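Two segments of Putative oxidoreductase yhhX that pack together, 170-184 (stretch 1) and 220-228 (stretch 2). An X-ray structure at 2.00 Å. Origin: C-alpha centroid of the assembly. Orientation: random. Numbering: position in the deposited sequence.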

# COMPACT_ATOMS: atom_id res chain seq x y z
N GLY A 170 12.89 16.55 -5.97
CA GLY A 170 11.64 16.00 -5.49
C GLY A 170 11.71 15.22 -4.20
O GLY A 170 12.79 15.03 -3.62
N ALA A 171 10.55 14.73 -3.76
CA ALA A 171 10.43 13.96 -2.53
C ALA A 171 11.09 12.58 -2.60
O ALA A 171 11.60 12.09 -1.58
CB ALA A 171 8.95 13.81 -2.16
N PHE A 172 11.08 11.96 -3.77
CA PHE A 172 11.68 10.64 -3.94
C PHE A 172 13.17 10.68 -3.63
O PHE A 172 13.68 9.87 -2.85
CB PHE A 172 11.42 10.11 -5.35
CG PHE A 172 11.75 8.65 -5.51
CD1 PHE A 172 11.50 7.75 -4.48
CD2 PHE A 172 12.28 8.17 -6.70
CE1 PHE A 172 11.78 6.39 -4.64
CE2 PHE A 172 12.56 6.81 -6.87
CZ PHE A 172 12.30 5.92 -5.84
N TYR A 173 13.89 11.63 -4.23
CA TYR A 173 15.32 11.76 -3.95
C TYR A 173 15.49 12.28 -2.53
O TYR A 173 16.34 11.80 -1.77
CB TYR A 173 15.99 12.74 -4.92
CG TYR A 173 16.62 12.10 -6.14
CD1 TYR A 173 15.85 11.66 -7.22
CD2 TYR A 173 18.00 11.91 -6.20
CE1 TYR A 173 16.45 11.05 -8.34
CE2 TYR A 173 18.61 11.31 -7.30
CZ TYR A 173 17.83 10.88 -8.36
OH TYR A 173 18.46 10.27 -9.41
N GLY A 174 14.66 13.25 -2.17
CA GLY A 174 14.74 13.87 -0.85
C GLY A 174 14.49 12.99 0.36
O GLY A 174 15.31 12.96 1.28
N LEU A 175 13.38 12.26 0.36
CA LEU A 175 13.05 11.40 1.49
C LEU A 175 13.23 9.92 1.21
O LEU A 175 13.54 9.13 2.12
CB LEU A 175 11.61 11.65 1.95
CG LEU A 175 11.41 12.87 2.84
CD1 LEU A 175 12.22 12.70 4.11
CD2 LEU A 175 11.84 14.13 2.11
N GLY A 176 13.01 9.54 -0.04
CA GLY A 176 13.15 8.15 -0.41
C GLY A 176 14.54 7.62 -0.14
O GLY A 176 14.71 6.44 0.17
N VAL A 177 15.54 8.48 -0.27
CA VAL A 177 16.92 8.06 -0.04
C VAL A 177 17.06 7.41 1.34
O VAL A 177 17.78 6.43 1.50
CB VAL A 177 17.93 9.25 -0.20
CG1 VAL A 177 17.77 10.26 0.95
CG2 VAL A 177 19.36 8.71 -0.24
N HIS A 178 16.35 7.96 2.33
CA HIS A 178 16.39 7.44 3.70
C HIS A 178 15.52 6.21 3.94
O HIS A 178 15.95 5.23 4.53
CB HIS A 178 15.95 8.51 4.69
CG HIS A 178 16.95 9.61 4.85
ND1 HIS A 178 16.60 10.94 4.77
CD2 HIS A 178 18.27 9.59 5.15
CE1 HIS A 178 17.66 11.69 5.01
NE2 HIS A 178 18.69 10.89 5.24
N THR A 179 14.27 6.28 3.50
CA THR A 179 13.38 5.16 3.71
C THR A 179 13.80 3.94 2.90
O THR A 179 13.70 2.82 3.40
CB THR A 179 11.93 5.58 3.41
OG1 THR A 179 11.84 6.18 2.11
CG2 THR A 179 11.46 6.59 4.45
N MSE A 180 14.29 4.13 1.68
CA MSE A 180 14.73 2.98 0.89
C MSE A 180 16.01 2.40 1.47
O MSE A 180 16.23 1.19 1.41
CB MSE A 180 14.94 3.36 -0.59
CG MSE A 180 13.66 3.62 -1.37
SE MSE A 180 13.91 3.24 -3.26
CE MSE A 180 15.24 4.58 -3.65
N ASP A 181 16.87 3.25 2.01
CA ASP A 181 18.11 2.80 2.63
C ASP A 181 17.81 1.83 3.78
O ASP A 181 18.50 0.83 3.96
CB ASP A 181 18.92 3.97 3.18
CG ASP A 181 20.11 3.52 3.99
OD1 ASP A 181 21.12 3.08 3.38
OD2 ASP A 181 20.04 3.59 5.23
N GLN A 182 16.77 2.13 4.56
CA GLN A 182 16.40 1.25 5.67
C GLN A 182 16.01 -0.13 5.14
O GLN A 182 16.42 -1.15 5.69
CB GLN A 182 15.21 1.83 6.44
CG GLN A 182 15.51 3.13 7.16
CD GLN A 182 14.31 3.69 7.90
OE1 GLN A 182 13.20 3.69 7.37
NE2 GLN A 182 14.52 4.20 9.11
N ILE A 183 15.22 -0.16 4.07
CA ILE A 183 14.79 -1.44 3.49
C ILE A 183 16.00 -2.19 2.95
O ILE A 183 16.16 -3.40 3.15
CB ILE A 183 13.74 -1.24 2.36
CG1 ILE A 183 12.47 -0.61 2.92
CG2 ILE A 183 13.42 -2.57 1.69
CD1 ILE A 183 11.91 -1.35 4.16
N ILE A 184 16.87 -1.47 2.26
CA ILE A 184 18.06 -2.08 1.69
C ILE A 184 18.98 -2.65 2.79
O ILE A 184 19.55 -3.72 2.62
CB ILE A 184 18.82 -1.04 0.80
CG1 ILE A 184 18.01 -0.80 -0.48
CG2 ILE A 184 20.21 -1.52 0.49
CD1 ILE A 184 18.41 0.43 -1.25
N LYS A 220 7.82 -8.44 -0.61
CA LYS A 220 7.64 -7.10 -1.16
C LYS A 220 7.73 -6.05 -0.05
O LYS A 220 7.04 -6.14 0.97
CB LYS A 220 6.28 -6.96 -1.88
CG LYS A 220 6.11 -5.60 -2.58
CD LYS A 220 4.80 -5.44 -3.35
CE LYS A 220 3.61 -5.20 -2.43
NZ LYS A 220 2.34 -5.06 -3.22
N ALA A 221 8.62 -5.08 -0.25
CA ALA A 221 8.83 -3.99 0.69
C ALA A 221 8.35 -2.71 0.02
O ALA A 221 8.83 -2.33 -1.05
CB ALA A 221 10.30 -3.88 1.05
N ILE A 222 7.42 -2.04 0.68
CA ILE A 222 6.84 -0.80 0.17
C ILE A 222 7.33 0.43 0.93
O ILE A 222 7.32 0.47 2.16
CB ILE A 222 5.31 -0.88 0.26
CG1 ILE A 222 4.80 -1.96 -0.70
CG2 ILE A 222 4.68 0.47 -0.05
CD1 ILE A 222 3.30 -2.23 -0.61
N VAL A 223 7.78 1.44 0.18
CA VAL A 223 8.23 2.68 0.79
C VAL A 223 7.43 3.79 0.13
O VAL A 223 7.41 3.90 -1.10
CB VAL A 223 9.72 2.94 0.51
CG1 VAL A 223 10.08 4.31 0.99
CG2 VAL A 223 10.58 1.89 1.20
N LYS A 224 6.76 4.61 0.92
CA LYS A 224 5.97 5.66 0.32
C LYS A 224 5.80 6.89 1.19
O LYS A 224 5.87 6.83 2.42
CB LYS A 224 4.60 5.12 -0.08
CG LYS A 224 3.83 4.47 1.05
CD LYS A 224 2.61 3.71 0.55
CE LYS A 224 1.56 4.63 -0.04
NZ LYS A 224 0.38 3.86 -0.56
N THR A 225 5.61 8.03 0.52
CA THR A 225 5.40 9.29 1.20
C THR A 225 4.45 10.15 0.39
O THR A 225 4.36 10.03 -0.84
CB THR A 225 6.70 10.12 1.42
OG1 THR A 225 6.91 10.99 0.30
CG2 THR A 225 7.89 9.22 1.61
N SER A 226 3.74 11.02 1.08
CA SER A 226 2.80 11.93 0.44
C SER A 226 2.70 13.12 1.37
O SER A 226 2.89 12.97 2.58
CB SER A 226 1.43 11.26 0.30
OG SER A 226 0.46 12.19 -0.13
N HIS A 227 2.43 14.29 0.81
CA HIS A 227 2.27 15.49 1.64
C HIS A 227 0.78 15.74 1.82
O HIS A 227 0.38 16.82 2.24
CB HIS A 227 2.92 16.71 0.97
CG HIS A 227 4.41 16.68 0.97
ND1 HIS A 227 5.14 15.77 0.23
CD2 HIS A 227 5.32 17.44 1.63
CE1 HIS A 227 6.43 15.98 0.43
NE2 HIS A 227 6.57 16.98 1.27
N LEU A 228 -0.04 14.73 1.51
CA LEU A 228 -1.49 14.88 1.65
C LEU A 228 -2.12 13.74 2.43
O LEU A 228 -2.97 13.01 1.91
CB LEU A 228 -2.12 14.99 0.25
CG LEU A 228 -1.70 16.22 -0.56
CD1 LEU A 228 -2.23 16.10 -1.98
CD2 LEU A 228 -2.23 17.49 0.12

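Stretch 1 is helical from Ala171 to Ile184, with Gly170 at the N-cap position. Stretch 2 opens as an extended strand that begins earlier in the chain. The helix lies across the strand in a nearly antiparallel sense. Their N-to-C directions differ by 159°, and the axes come within 8.5 Å of each other. Ala171 CA and Thr225 CA are 7.8 Å apart. Thr179 CA and Val223 CA are 6.4 Å apart, and Ile183 CA and Ala221 CA are 7.1 Å apart. The order of these pairs follows from the opposed directions.

The helix is not regular throughout. A wider pi-type turn spans Phe172 to Gly176. Here the Ala171 O atom accepts a hydrogen bond from Leu175 N at 2.6 Å and a weak one from Gly176 N at 3.3 Å. Further along, bonds such as Met180 N to Gly176 O, 2.8 Å, keep the usual alpha-helical spacing.

No hydrogen bond joins the two stretches. The contact is made by side chains and buries 360 Å² in all. Strand alternation decides which residues take part. Ala221, Val223 and Thr225 point toward the helix, while Ile222 and Lys224 point away. On the helix, Ala171, Leu175, Thr179 and Ile183 point toward the strand. They recur every four residues and so line one side of the helix.

Val223 has the largest covered area of any residue here. Val223 CG2 lies 3.6 Å from Ile183 CG1, and Val223 CG1 lies 4.3 Å from Met180 CG. Residue 180 is selenomethionine, and the end of its side chain leads away from the strand. Ile183 also meets Ala221, with Ile183 CG2 3.4 Å from Ala221 CB. These pairings are apolar; they gain from van der Waals contact and from the exclusion of water.

Thr179 sits opposite Val223, but Thr179 OG1 is modelled only 2.8 Å from Val223 CG1. That is too short for an oxygen and a methyl carbon, so the hydroxyl position is uncertain.

The contact is looser toward the start of the helix. Leu175 CB is 4.5 Å from Thr225 CG2, and Ala171 CB is 4.3 Å from Thr225 OG1. This hydroxyl is buried by the contact and has no polar partner in the model. Past the strand, the end of the His227 side chain comes nearer to the helix. Ala171 CB meets the edge of its ring, 4.2 Å from His227 CE1.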